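Local coordinates for sporulation-control protein spo0M (PDB 5CL2), which controls expression of spo0A and is required for Bacillus subtilis to pass the morphological stage 0 of sporulation, at residues 54-59 against 208-213; 61-66 against 150-155; 93-98 against 189-194; 194-199 against 231-236. All coordinates share one frame; numbering follows the deposited sequence.

Interaction 1: residues 54-59 against 208-213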
loop_
_atom_site.group_PDB
_atom_site.type_symbol
_atom_site.label_atom_id
_atom_site.label_comp_id
_atom_site.label_asym_id
_atom_site.label_seq_id
_atom_site.Cartn_x
_atom_site.Cartn_y
_atom_site.Cartn_z
ATOM N N VAL A 54 -6.334 -2.843 15.855
ATOM C CA VAL A 54 -7.596 -3.310 16.421
ATOM C C VAL A 54 -8.551 -3.696 15.309
ATOM O O VAL A 54 -8.666 -3.014 14.284
ATOM C CB VAL A 54 -8.264 -2.254 17.323
ATOM C CG1 VAL A 54 -9.519 -2.836 17.980
ATOM C CG2 VAL A 54 -7.311 -1.794 18.392
ATOM N N ILE A 55 -9.197 -4.832 15.522
ATOM C CA ILE A 55 -10.314 -5.307 14.728
ATOM C C ILE A 55 -11.515 -5.502 15.649
ATOM O O ILE A 55 -11.455 -6.272 16.611
ATOM C CB ILE A 55 -10.000 -6.633 14.034
ATOM C CG1 ILE A 55 -8.875 -6.470 13.006
ATOM C CG2 ILE A 55 -11.257 -7.220 13.412
ATOM C CD1 ILE A 55 -8.520 -7.779 12.354
ATOM N N VAL A 56 -12.602 -4.790 15.375
ATOM C CA VAL A 56 -13.795 -4.921 16.199
ATOM C C VAL A 56 -14.841 -5.783 15.500
ATOM O O VAL A 56 -15.181 -5.548 14.348
ATOM C CB VAL A 56 -14.371 -3.546 16.551
ATOM C CG1 VAL A 56 -15.616 -3.685 17.420
ATOM C CG2 VAL A 56 -13.309 -2.723 17.276
ATOM N N LYS A 57 -15.276 -6.835 16.185
ATOM C CA LYS A 57 -16.374 -7.672 15.703
ATOM C C LYS A 57 -17.429 -7.825 16.781
ATOM O O LYS A 57 -17.114 -8.239 17.892
ATOM C CB LYS A 57 -15.900 -9.065 15.282
ATOM C CG LYS A 57 -16.918 -9.805 14.386
ATOM C CD LYS A 57 -16.909 -11.315 14.670
ATOM C CE LYS A 57 -18.062 -12.057 14.017
ATOM N NZ LYS A 57 -18.402 -11.538 12.663
ATOM N N ASP A 58 -18.674 -7.493 16.450
ATOM C CA ASP A 58 -19.784 -7.604 17.395
ATOM C C ASP A 58 -19.468 -6.894 18.704
ATOM O O ASP A 58 -19.711 -7.435 19.778
ATOM C CB ASP A 58 -20.110 -9.080 17.675
ATOM C CG ASP A 58 -20.525 -9.833 16.417
ATOM O OD1 ASP A 58 -20.947 -9.176 15.438
ATOM O OD2 ASP A 58 -20.466 -11.081 16.419
ATOM N N ASP A 59 -18.918 -5.687 18.587
ATOM C CA ASP A 59 -18.472 -4.863 19.717
ATOM C C ASP A 59 -17.451 -5.537 20.665
ATOM O O ASP A 59 -17.441 -5.248 21.867
ATOM C CB ASP A 59 -19.669 -4.369 20.541
ATOM C CG ASP A 59 -20.539 -3.362 19.775
ATOM O OD1 ASP A 59 -19.979 -2.374 19.244
ATOM O OD2 ASP A 59 -21.779 -3.558 19.715
ATOM N N GLY A 208 -20.603 5.167 17.062
ATOM C CA GLY A 208 -20.168 3.806 17.368
ATOM C C GLY A 208 -19.494 3.094 16.203
ATOM O O GLY A 208 -19.683 1.894 15.995
ATOM N N LEU A 209 -18.719 3.849 15.432
ATOM C CA LEU A 209 -17.953 3.298 14.309
ATOM C C LEU A 209 -16.517 2.982 14.741
ATOM O O LEU A 209 -15.870 3.802 15.395
ATOM C CB LEU A 209 -17.923 4.275 13.126
ATOM C CG LEU A 209 -19.259 4.718 12.527
ATOM C CD1 LEU A 209 -19.046 5.868 11.568
ATOM C CD2 LEU A 209 -19.937 3.555 11.834
ATOM N N ARG A 210 -16.039 1.787 14.385
ATOM C CA ARG A 210 -14.643 1.383 14.598
ATOM C C ARG A 210 -14.110 0.784 13.309
ATOM O O ARG A 210 -14.812 0.029 12.621
ATOM C CB ARG A 210 -14.490 0.370 15.740
ATOM C CG ARG A 210 -14.678 0.917 17.160
ATOM C CD ARG A 210 -13.577 1.914 17.565
ATOM N NE ARG A 210 -12.232 1.352 17.755
ATOM C CZ ARG A 210 -11.808 0.740 18.865
ATOM N NH1 ARG A 210 -12.617 0.586 19.905
ATOM N NH2 ARG A 210 -10.567 0.288 18.947
ATOM N N GLY A 211 -12.881 1.144 12.960
ATOM C CA GLY A 211 -12.284 0.644 11.736
ATOM C C GLY A 211 -12.855 1.333 10.515
ATOM O O GLY A 211 -13.879 2.009 10.606
ATOM N N TRP A 212 -12.209 1.145 9.366
ATOM C CA TRP A 212 -12.607 1.835 8.149
ATOM C C TRP A 212 -12.999 0.840 7.068
ATOM O O TRP A 212 -12.129 0.169 6.481
ATOM C CB TRP A 212 -11.461 2.733 7.699
ATOM C CG TRP A 212 -11.136 3.721 8.775
ATOM C CD1 TRP A 212 -10.450 3.480 9.937
ATOM C CD2 TRP A 212 -11.523 5.099 8.838
ATOM N NE1 TRP A 212 -10.365 4.616 10.699
ATOM C CE2 TRP A 212 -11.029 5.647 10.028
ATOM C CE3 TRP A 212 -12.236 5.943 7.966
ATOM C CZ2 TRP A 212 -11.208 6.966 10.405
ATOM C CZ3 TRP A 212 -12.416 7.266 8.324
ATOM C CH2 TRP A 212 -11.909 7.766 9.530
ATOM N N LEU A 213 -14.308 0.767 6.794
ATOM C CA LEU A 213 -14.879 -0.307 5.979
ATOM C C LEU A 213 -15.840 0.200 4.909
ATOM O O LEU A 213 -16.474 1.250 5.063
ATOM C CB LEU A 213 -15.613 -1.323 6.859
ATOM C CG LEU A 213 -15.040 -1.706 8.225
ATOM C CD1 LEU A 213 -16.074 -2.499 9.008
ATOM C CD2 LEU A 213 -13.738 -2.468 8.094
#
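Val56 and Arg210 mark the closest backbone approach, their CA atoms 6.6 Å apart, where the end of strand 40-57 runs past the loop that joins strands 195-202 and 224-229. The contact ties a strand of the mixed five-stranded sheet, in a chain related to the arrestin-like β-sandwiches, to a long loop of the five-stranded antiparallel sheet. No hydrogen bond crosses between the two segments; one long side chain does the work. Arg210 is bent at chi2 (-66°) and again at chi3 (-69°), which folds its guanidinium back so that one face lies against Val56 and NH2 comes near Val54. Val56 CG2 also touches Arg210 CB, at 3.6 Å. β-Branched valine favours the strand, and at Val56 it offers a methyl to the flat cation. The charge itself is met outside these segments: NH1 forms a salt bridge with Glu61 OE2, and NE another with Glu154 OE1. Replacing Arg210 with an alanine takes away the guanidinium, which would probably leave Glu61 and Glu154 without this cation and remove the cover it gives to Val56 CG2. That methyl sits 4.1 Å above the guanidinium plane, over its centre, while Val54 CG1 comes obliquely to within 3.4 Å of Arg210 NH2.

Interaction 2: residues 61-66 against 150-155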
loop_
_atom_site.group_PDB
_atom_site.type_symbol
_atom_site.label_atom_id
_atom_site.label_comp_id
_atom_site.label_asym_id
_atom_site.label_seq_id
_atom_site.Cartn_x
_atom_site.Cartn_y
_atom_site.Cartn_z
ATOM N N GLU A 61 -13.165 -5.975 20.882
ATOM C CA GLU A 61 -11.841 -5.678 20.361
ATOM C C GLU A 61 -10.976 -6.937 20.311
ATOM O O GLU A 61 -10.855 -7.659 21.301
ATOM C CB GLU A 61 -11.163 -4.616 21.223
ATOM C CG GLU A 61 -11.777 -3.227 21.098
ATOM C CD GLU A 61 -11.064 -2.207 21.969
ATOM O OE1 GLU A 61 -10.189 -2.622 22.773
ATOM O OE2 GLU A 61 -11.370 -1.001 21.834
ATOM N N HIS A 62 -10.426 -7.205 19.133
ATOM C CA HIS A 62 -9.380 -8.205 18.917
ATOM C C HIS A 62 -8.168 -7.425 18.436
ATOM O O HIS A 62 -8.314 -6.624 17.512
ATOM C CB HIS A 62 -9.806 -9.245 17.861
ATOM C CG HIS A 62 -11.132 -9.876 18.142
ATOM N ND1 HIS A 62 -11.284 -10.929 19.024
ATOM C CD2 HIS A 62 -12.375 -9.582 17.691
ATOM C CE1 HIS A 62 -12.563 -11.262 19.091
ATOM N NE2 HIS A 62 -13.246 -10.460 18.292
ATOM N N ARG A 63 -7.000 -7.603 19.045
ATOM C CA ARG A 63 -5.791 -6.994 18.498
ATOM C C ARG A 63 -4.942 -8.024 17.750
ATOM O O ARG A 63 -4.709 -9.137 18.227
ATOM C CB ARG A 63 -4.948 -6.322 19.566
ATOM C CG ARG A 63 -5.438 -4.971 19.954
ATOM C CD ARG A 63 -4.509 -4.328 20.968
ATOM N NE ARG A 63 -5.044 -3.037 21.388
ATOM C CZ ARG A 63 -4.753 -1.875 20.804
ATOM N NH1 ARG A 63 -3.927 -1.818 19.752
ATOM N NH2 ARG A 63 -5.302 -0.761 21.274
ATOM N N LYS A 64 -4.510 -7.622 16.557
ATOM C CA LYS A 64 -3.844 -8.479 15.599
ATOM C C LYS A 64 -2.473 -7.927 15.272
ATOM O O LYS A 64 -2.324 -6.718 15.057
ATOM C CB LYS A 64 -4.689 -8.604 14.332
ATOM C CG LYS A 64 -4.192 -9.603 13.316
ATOM C CD LYS A 64 -5.271 -9.897 12.282
ATOM C CE LYS A 64 -4.751 -10.792 11.162
ATOM N NZ LYS A 64 -3.796 -10.089 10.251
ATOM N N TYR A 65 -1.487 -8.827 15.265
ATOM C CA TYR A 65 -0.088 -8.519 15.000
ATOM C C TYR A 65 0.098 -8.202 13.511
ATOM O O TYR A 65 -0.539 -8.815 12.635
ATOM C CB TYR A 65 0.766 -9.724 15.446
ATOM C CG TYR A 65 2.266 -9.643 15.262
ATOM C CD1 TYR A 65 3.076 -9.095 16.246
ATOM C CD2 TYR A 65 2.884 -10.156 14.115
ATOM C CE1 TYR A 65 4.475 -9.047 16.094
ATOM C CE2 TYR A 65 4.281 -10.103 13.946
ATOM C CZ TYR A 65 5.068 -9.547 14.947
ATOM O OH TYR A 65 6.448 -9.486 14.815
ATOM N N ALA A 66 0.960 -7.239 13.211
ATOM C CA ALA A 66 1.159 -6.836 11.815
ATOM C C ALA A 66 2.601 -6.470 11.539
ATOM O O ALA A 66 3.212 -5.732 12.322
ATOM C CB ALA A 66 0.260 -5.664 11.469
ATOM N N GLU A 150 -7.293 10.166 21.879
ATOM C CA GLU A 150 -6.853 8.801 21.653
ATOM C C GLU A 150 -6.095 8.692 20.352
ATOM O O GLU A 150 -6.200 9.551 19.483
ATOM C CB GLU A 150 -8.052 7.845 21.642
ATOM C CG GLU A 150 -8.070 6.920 22.851
ATOM C CD GLU A 150 -6.812 6.068 22.921
ATOM O OE1 GLU A 150 -6.486 5.391 21.926
ATOM O OE2 GLU A 150 -6.094 6.156 23.928
ATOM N N ALA A 151 -5.263 7.669 20.249
ATOM C CA ALA A 151 -4.617 7.327 18.989
ATOM C C ALA A 151 -4.467 5.827 18.976
ATOM O O ALA A 151 -4.097 5.234 19.996
ATOM C CB ALA A 151 -3.282 8.008 18.840
ATOM N N ASP A 152 -4.826 5.186 17.875
ATOM C CA ASP A 152 -4.633 3.740 17.819
ATOM C C ASP A 152 -4.559 3.283 16.382
ATOM O O ASP A 152 -4.939 4.016 15.466
ATOM C CB ASP A 152 -5.761 3.000 18.552
ATOM C CG ASP A 152 -5.288 1.697 19.218
ATOM O OD1 ASP A 152 -4.255 1.119 18.800
ATOM O OD2 ASP A 152 -5.953 1.238 20.173
ATOM N N CYS A 153 -4.052 2.080 16.169
ATOM C CA CYS A 153 -4.037 1.517 14.825
ATOM C C CYS A 153 -5.308 0.696 14.620
ATOM O O CYS A 153 -5.612 -0.217 15.403
ATOM C CB CYS A 153 -2.767 0.692 14.597
ATOM S SG CYS A 153 -1.318 1.746 14.668
ATOM N N GLU A 154 -6.061 1.059 13.587
ATOM C CA GLU A 154 -7.380 0.495 13.353
ATOM C C GLU A 154 -7.390 -0.233 12.023
ATOM O O GLU A 154 -6.775 0.211 11.044
ATOM C CB GLU A 154 -8.458 1.584 13.329
ATOM C CG GLU A 154 -8.556 2.491 14.544
ATOM C CD GLU A 154 -9.210 1.846 15.754
ATOM O OE1 GLU A 154 -10.166 1.052 15.608
ATOM O OE2 GLU A 154 -8.827 2.215 16.876
ATOM N N GLN A 155 -8.090 -1.353 11.990
ATOM C CA GLN A 155 -8.303 -2.094 10.762
ATOM C C GLN A 155 -8.847 -1.154 9.671
ATOM O O GLN A 155 -9.796 -0.391 9.932
ATOM C CB GLN A 155 -9.297 -3.219 11.039
ATOM C CG GLN A 155 -9.943 -3.792 9.820
ATOM C CD GLN A 155 -11.074 -4.712 10.163
ATOM O OE1 GLN A 155 -11.946 -4.379 10.979
ATOM N NE2 GLN A 155 -11.044 -5.913 9.589
#
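Arg63 and Asp152 approach from opposite directions, the carboxylate at the edge of the guanidinium, and they carry the whole contact between these strands. The backbones stay well apart: the nearest CA atoms, of Arg63 and Glu154, are 9.2 Å from each other, so a long side chain has to span the gap. Arginine is suited to it. Its chain runs extended from CG to NE, and as modelled its two terminal nitrogens face the two carboxylate oxygens in a salt bridge, the flat groups turned only 27° against each other. Asp152 OD1 accepts from Arg63 NH1 at 3.1 Å with its syn lone pair, the oxygen lying 9° out of the guanidinium plane. The other arm, Arg63 NH2 to Asp152 OD2, is modelled at 2.4 Å, a doubtful length too short to be taken literally. Asp152 is buried, and a second donor shares its OD1: Cys153 N comes to the anti side at 2.8 Å, somewhat out of the carboxylate plane, which helps to fix the rotation of the group. Strand 60-79 is an outermost strand of the mixed sheet and strand 146-155 an outermost strand of the five-stranded antiparallel sheet; Val54 of strand 40-57 makes backbone hydrogen bonds to Cys153 and Gln155, so the salt bridge reaches across the end of that intervening strand. Away from this tight junction the segment is loose. His62, Lys64 and Tyr65 are exposed and touch nothing of segment 150-155, while Glu61 OE2, a like charge, stays 6.1 Å from Asp152 OD2.

Interaction 3: residues 93-98 against 189-194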
loop_
_atom_site.group_PDB
_atom_site.type_symbol
_atom_site.label_atom_id
_atom_site.label_comp_id
_atom_site.label_asym_id
_atom_site.label_seq_id
_atom_site.Cartn_x
_atom_site.Cartn_y
_atom_site.Cartn_z
ATOM N N LEU A 93 13.066 3.267 8.421
ATOM C CA LEU A 93 11.714 3.216 8.966
ATOM C C LEU A 93 10.743 3.675 7.888
ATOM O O LEU A 93 10.802 4.831 7.457
ATOM C CB LEU A 93 11.616 4.115 10.191
ATOM C CG LEU A 93 10.830 3.673 11.418
ATOM C CD1 LEU A 93 11.516 2.513 12.077
ATOM C CD2 LEU A 93 10.671 4.831 12.398
ATOM N N PRO A 94 9.845 2.777 7.451
ATOM C CA PRO A 94 8.841 3.122 6.425
ATOM C C PRO A 94 8.027 4.348 6.834
ATOM O O PRO A 94 7.868 4.585 8.028
ATOM C CB PRO A 94 7.953 1.876 6.349
ATOM C CG PRO A 94 8.878 0.741 6.825
ATOM C CD PRO A 94 9.789 1.359 7.865
ATOM N N LEU A 95 7.547 5.130 5.873
ATOM C CA LEU A 95 6.791 6.344 6.193
ATOM C C LEU A 95 5.406 6.075 6.784
ATOM O O LEU A 95 4.784 6.981 7.360
ATOM C CB LEU A 95 6.654 7.221 4.946
ATOM C CG LEU A 95 7.968 7.858 4.489
ATOM C CD1 LEU A 95 7.784 8.767 3.265
ATOM C CD2 LEU A 95 8.565 8.636 5.646
ATOM N N ASP A 96 4.902 4.853 6.643
ATOM C CA ASP A 96 3.597 4.521 7.229
ATOM C C ASP A 96 3.747 3.861 8.620
ATOM O O ASP A 96 2.773 3.323 9.151
ATOM C CB ASP A 96 2.768 3.626 6.287
ATOM C CG ASP A 96 3.587 2.463 5.740
ATOM O OD1 ASP A 96 4.762 2.380 6.145
ATOM O OD2 ASP A 96 3.072 1.619 4.959
ATOM N N THR A 97 4.964 3.835 9.175
ATOM C CA THR A 97 5.162 3.406 10.565
ATOM C C THR A 97 4.339 4.282 11.514
ATOM O O THR A 97 4.476 5.507 11.489
ATOM C CB THR A 97 6.651 3.499 10.989
ATOM O OG1 THR A 97 7.453 2.698 10.123
ATOM C CG2 THR A 97 6.846 3.035 12.426
ATOM N N PRO A 98 3.521 3.664 12.386
ATOM C CA PRO A 98 2.661 4.455 13.270
ATOM C C PRO A 98 3.485 5.155 14.335
ATOM O O PRO A 98 4.594 4.710 14.661
ATOM C CB PRO A 98 1.765 3.412 13.935
ATOM C CG PRO A 98 2.132 2.090 13.308
ATOM C CD PRO A 98 3.480 2.241 12.740
ATOM N N PHE A 189 -3.362 10.454 9.125
ATOM C CA PHE A 189 -2.247 10.971 8.342
ATOM C C PHE A 189 -1.665 9.894 7.438
ATOM O O PHE A 189 -1.299 8.809 7.907
ATOM C CB PHE A 189 -1.157 11.487 9.256
ATOM C CG PHE A 189 -1.618 12.527 10.191
ATOM C CD1 PHE A 189 -1.738 13.834 9.778
ATOM C CD2 PHE A 189 -1.971 12.199 11.473
ATOM C CE1 PHE A 189 -2.160 14.796 10.632
ATOM C CE2 PHE A 189 -2.416 13.167 12.336
ATOM C CZ PHE A 189 -2.510 14.475 11.904
ATOM N N LEU A 190 -1.574 10.193 6.153
ATOM C CA LEU A 190 -0.846 9.353 5.219
ATOM C C LEU A 190 0.379 10.124 4.747
ATOM O O LEU A 190 0.284 11.036 3.919
ATOM C CB LEU A 190 -1.739 8.969 4.041
ATOM C CG LEU A 190 -3.127 8.459 4.438
ATOM C CD1 LEU A 190 -4.027 8.316 3.217
ATOM C CD2 LEU A 190 -2.979 7.127 5.151
ATOM N N LEU A 191 1.531 9.736 5.275
ATOM C CA LEU A 191 2.760 10.463 5.065
ATOM C C LEU A 191 3.507 9.887 3.888
ATOM O O LEU A 191 3.680 8.675 3.796
ATOM C CB LEU A 191 3.616 10.405 6.318
ATOM C CG LEU A 191 4.952 11.121 6.225
ATOM C CD1 LEU A 191 4.698 12.602 6.093
ATOM C CD2 LEU A 191 5.765 10.818 7.455
ATOM N N ASP A 192 3.932 10.752 2.978
ATOM C CA ASP A 192 4.818 10.355 1.895
ATOM C C ASP A 192 5.974 11.351 1.825
ATOM O O ASP A 192 6.103 12.224 2.697
ATOM C CB ASP A 192 4.057 10.230 0.566
ATOM C CG ASP A 192 3.316 11.518 0.170
ATOM O OD1 ASP A 192 3.938 12.398 -0.458
ATOM O OD2 ASP A 192 2.105 11.641 0.494
ATOM N N GLU A 193 6.838 11.176 0.828
ATOM C CA GLU A 193 8.075 11.950 0.710
ATOM C C GLU A 193 7.854 13.431 0.358
ATOM O O GLU A 193 8.631 14.301 0.753
ATOM C CB GLU A 193 8.984 11.304 -0.350
ATOM C CG GLU A 193 9.400 9.844 -0.078
ATOM C CD GLU A 193 10.556 9.722 0.905
ATOM O OE1 GLU A 193 10.972 10.763 1.463
ATOM O OE2 GLU A 193 11.068 8.589 1.098
ATOM N N ASP A 194 6.821 13.713 -0.428
ATOM C CA ASP A 194 6.604 15.084 -0.915
ATOM C C ASP A 194 5.565 15.883 -0.155
ATOM O O ASP A 194 5.349 17.053 -0.438
ATOM C CB ASP A 194 6.233 15.053 -2.394
ATOM C CG ASP A 194 7.272 14.330 -3.208
ATOM O OD1 ASP A 194 8.394 14.876 -3.320
ATOM O OD2 ASP A 194 6.966 13.225 -3.718
#
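Leu95 and Leu191 cross at about a right angle, each turned toward the other segment, with their CD2 methyls 4.0 Å apart. In Leu191, CG anti to the backbone N (chi1 179°) turns CD2 to within 4.0 Å of Leu95 O; CB, fixed by the backbone, is 3.8 Å from the same oxygen. In return, Leu95 CB rests 3.5 Å from Leu191 O, so each leucine also packs on the other's backbone. The two branches of Leu95 divide the work: CD2 meets the leucine, whereas CD1 reaches along the chain to Asp192 C at 3.5 Å and lies against the bent side chain of Glu193, whose CD is 3.8 Å away. With an alanine in place of Glu193, this methyl would probably lose the cover of CG and CD, and a gap would open beside it. Leu95 projects from a type I β turn, Pro94 to Thr97, in which Pro94 O accepts from both Thr97 N and Thr97 OG1, the hydroxyl at 2.8 Å. On the other segment Asp192 OD1 takes Asp194 N at 3.2 Å, an Asx turn, and forms a salt bridge with Arg227. Gln160 of the second subunit hydrogen-bonds to Leu95 N, which places the turn at the dimer interface. With Pro94 O, Asp192 and Leu95 N thus engaged elsewhere, van der Waals contact, of side chain on side chain and on backbone, holds the turn to segment 189-194.

Interaction 4: residues 194-199 against 231-236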
loop_
_atom_site.group_PDB
_atom_site.type_symbol
_atom_site.label_atom_id
_atom_site.label_comp_id
_atom_site.label_asym_id
_atom_site.label_seq_id
_atom_site.Cartn_x
_atom_site.Cartn_y
_atom_site.Cartn_z
ATOM N N ASP A 194 6.821 13.713 -0.428
ATOM C CA ASP A 194 6.604 15.084 -0.915
ATOM C C ASP A 194 5.565 15.883 -0.155
ATOM O O ASP A 194 5.349 17.053 -0.438
ATOM C CB ASP A 194 6.233 15.053 -2.394
ATOM C CG ASP A 194 7.272 14.330 -3.208
ATOM O OD1 ASP A 194 8.394 14.876 -3.320
ATOM O OD2 ASP A 194 6.966 13.225 -3.718
ATOM N N GLY A 195 4.951 15.260 0.834
ATOM C CA GLY A 195 3.891 15.906 1.563
ATOM C C GLY A 195 3.088 14.927 2.383
ATOM O O GLY A 195 3.553 13.834 2.744
ATOM N N LEU A 196 1.866 15.327 2.683
ATOM C CA LEU A 196 1.063 14.600 3.642
ATOM C C LEU A 196 -0.416 14.674 3.269
ATOM O O LEU A 196 -0.915 15.740 2.900
ATOM C CB LEU A 196 1.326 15.184 5.021
ATOM C CG LEU A 196 0.704 14.578 6.253
ATOM C CD1 LEU A 196 1.639 14.775 7.412
ATOM C CD2 LEU A 196 -0.581 15.302 6.490
ATOM N N GLU A 197 -1.119 13.551 3.364
ATOM C CA GLU A 197 -2.568 13.552 3.140
ATOM C C GLU A 197 -3.343 13.372 4.450
ATOM O O GLU A 197 -3.001 12.516 5.265
ATOM C CB GLU A 197 -2.926 12.451 2.146
ATOM C CG GLU A 197 -4.353 12.404 1.719
ATOM C CD GLU A 197 -4.510 11.678 0.403
ATOM O OE1 GLU A 197 -3.474 11.433 -0.236
ATOM O OE2 GLU A 197 -5.649 11.380 -0.016
ATOM N N ILE A 198 -4.384 14.173 4.653
ATOM C CA ILE A 198 -5.208 14.066 5.859
ATOM C C ILE A 198 -6.622 13.637 5.541
ATOM O O ILE A 198 -7.256 14.169 4.622
ATOM C CB ILE A 198 -5.283 15.375 6.637
ATOM C CG1 ILE A 198 -3.895 15.944 6.843
ATOM C CG2 ILE A 198 -5.924 15.150 7.987
ATOM C CD1 ILE A 198 -3.844 16.998 7.871
ATOM N N ILE A 199 -7.090 12.628 6.269
ATOM C CA ILE A 199 -8.473 12.199 6.173
ATOM C C ILE A 199 -9.191 12.701 7.420
ATOM O O ILE A 199 -8.707 12.535 8.544
ATOM C CB ILE A 199 -8.579 10.680 6.031
ATOM C CG1 ILE A 199 -7.879 10.229 4.748
ATOM C CG2 ILE A 199 -10.023 10.233 6.057
ATOM C CD1 ILE A 199 -7.733 8.734 4.632
ATOM N N SER A 231 5.529 22.632 1.657
ATOM C CA SER A 231 5.542 24.076 1.919
ATOM C C SER A 231 4.395 24.468 2.849
ATOM O O SER A 231 4.593 25.195 3.824
ATOM C CB SER A 231 5.415 24.889 0.613
ATOM O OG SER A 231 6.309 24.435 -0.392
ATOM N N GLU A 232 3.199 23.983 2.528
ATOM C CA GLU A 232 2.031 24.270 3.332
ATOM C C GLU A 232 2.213 23.748 4.764
ATOM O O GLU A 232 1.891 24.441 5.739
ATOM C CB GLU A 232 0.780 23.666 2.683
ATOM C CG GLU A 232 0.683 23.924 1.181
ATOM C CD GLU A 232 -0.597 23.390 0.559
ATOM O OE1 GLU A 232 -0.527 22.379 -0.174
ATOM O OE2 GLU A 232 -1.673 23.984 0.797
ATOM N N LEU A 233 2.753 22.536 4.895
ATOM C CA LEU A 233 2.901 21.919 6.209
ATOM C C LEU A 233 3.915 22.661 7.057
ATOM O O LEU A 233 3.793 22.700 8.283
ATOM C CB LEU A 233 3.309 20.447 6.075
ATOM C CG LEU A 233 2.216 19.542 5.510
ATOM C CD1 LEU A 233 2.813 18.339 4.824
ATOM C CD2 LEU A 233 1.255 19.123 6.611
ATOM N N GLU A 234 4.915 23.258 6.418
ATOM C CA GLU A 234 5.949 23.936 7.190
ATOM C C GLU A 234 5.663 25.423 7.473
ATOM O O GLU A 234 6.435 26.075 8.177
ATOM C CB GLU A 234 7.306 23.735 6.510
ATOM C CG GLU A 234 7.627 22.239 6.367
ATOM C CD GLU A 234 9.095 21.923 6.074
ATOM O OE1 GLU A 234 9.539 22.118 4.918
ATOM O OE2 GLU A 234 9.794 21.450 7.005
ATOM N N ASP A 235 4.565 25.969 6.955
ATOM C CA ASP A 235 4.180 27.312 7.393
ATOM C C ASP A 235 2.906 27.221 8.229
ATOM O O ASP A 235 1.794 27.066 7.711
ATOM C CB ASP A 235 3.969 28.277 6.237
ATOM C CG ASP A 235 3.476 29.633 6.715
ATOM O OD1 ASP A 235 3.897 30.058 7.818
ATOM O OD2 ASP A 235 2.667 30.263 5.998
ATOM N N THR A 236 3.099 27.411 9.527
ATOM C CA THR A 236 2.181 26.945 10.552
ATOM C C THR A 236 0.878 27.746 10.649
ATOM O O THR A 236 -0.206 27.158 10.804
ATOM C CB THR A 236 2.904 26.922 11.924
ATOM O OG1 THR A 236 3.382 28.234 12.248
ATOM C CG2 THR A 236 4.095 25.967 11.874
#
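Ser231 O is approached by two backbone amides, Glu234 N at 3.3 Å and Asp235 N at 3.2 Å, both weak bonds, in the helical turn that carries Leu233 to Leu196. The carbonyl oxygen of Leu233 is itself held from outside, by Asn136 ND2 of helix 132-143. Across the contact there is no polar bond; one methyl makes it. Leu233 has CG beside its backbone N (chi1 -69°), and from there CD1 reaches out to the strand and touches Leu196 CB at 3.5 Å, tighter than the usual carbon-to-carbon distance. The same methyl lies 3.8 Å from Leu196 N and 4.2 Å from Gly195 C, so it also lies against the backbone there, less closely. Glycine fits at the start of the strand because its phi of 165° is hard to adopt for a residue with a side chain. Leucine suits position 196 differently, for its CG lies anti to the backbone N, beyond the point of contact, and its branches go on to the core, against Ile134, Phe189 and Leu191. The next residue, Glu197, points away from the helix and forms a salt bridge with Arg225. Helix 230-234 follows directly on strand 224-229, the outermost strand and the neighbour of strand 195-202, so Leu233 is folded back on the sheet the chain has just quitted. There it also touches Phe228 of that strand and Trp133 of helix 132-143, the helix whose Ile134 and Val137 meet Leu196 and Ile198.

Interactions 1 and 2 form one junction, their centres 10 Å apart: strands 40-57 and 60-79 are neighbours in the mixed sheet, and Val54 of the first contact packs on Arg63 of the second. Interactions 3 and 4 form another, 12 Å apart, on neighbouring strands 185-191 and 195-202 of the five-stranded antiparallel sheet, and share Asp194. Pro98 packs on Cys153, joining interactions 2 and 3, whereas interactions 1 and 4 lie 29 Å apart. Along the chain, interaction 3 falls within the span of interaction 1, crosses interaction 2, and precedes interaction 4. Interactions 1 and 2 link the mixed sheet, and interaction 3 the loop between strands 84-92 and 106-114, to the five-stranded antiparallel sheet or its loop; interactions 3 and 4 both reach the second subunit.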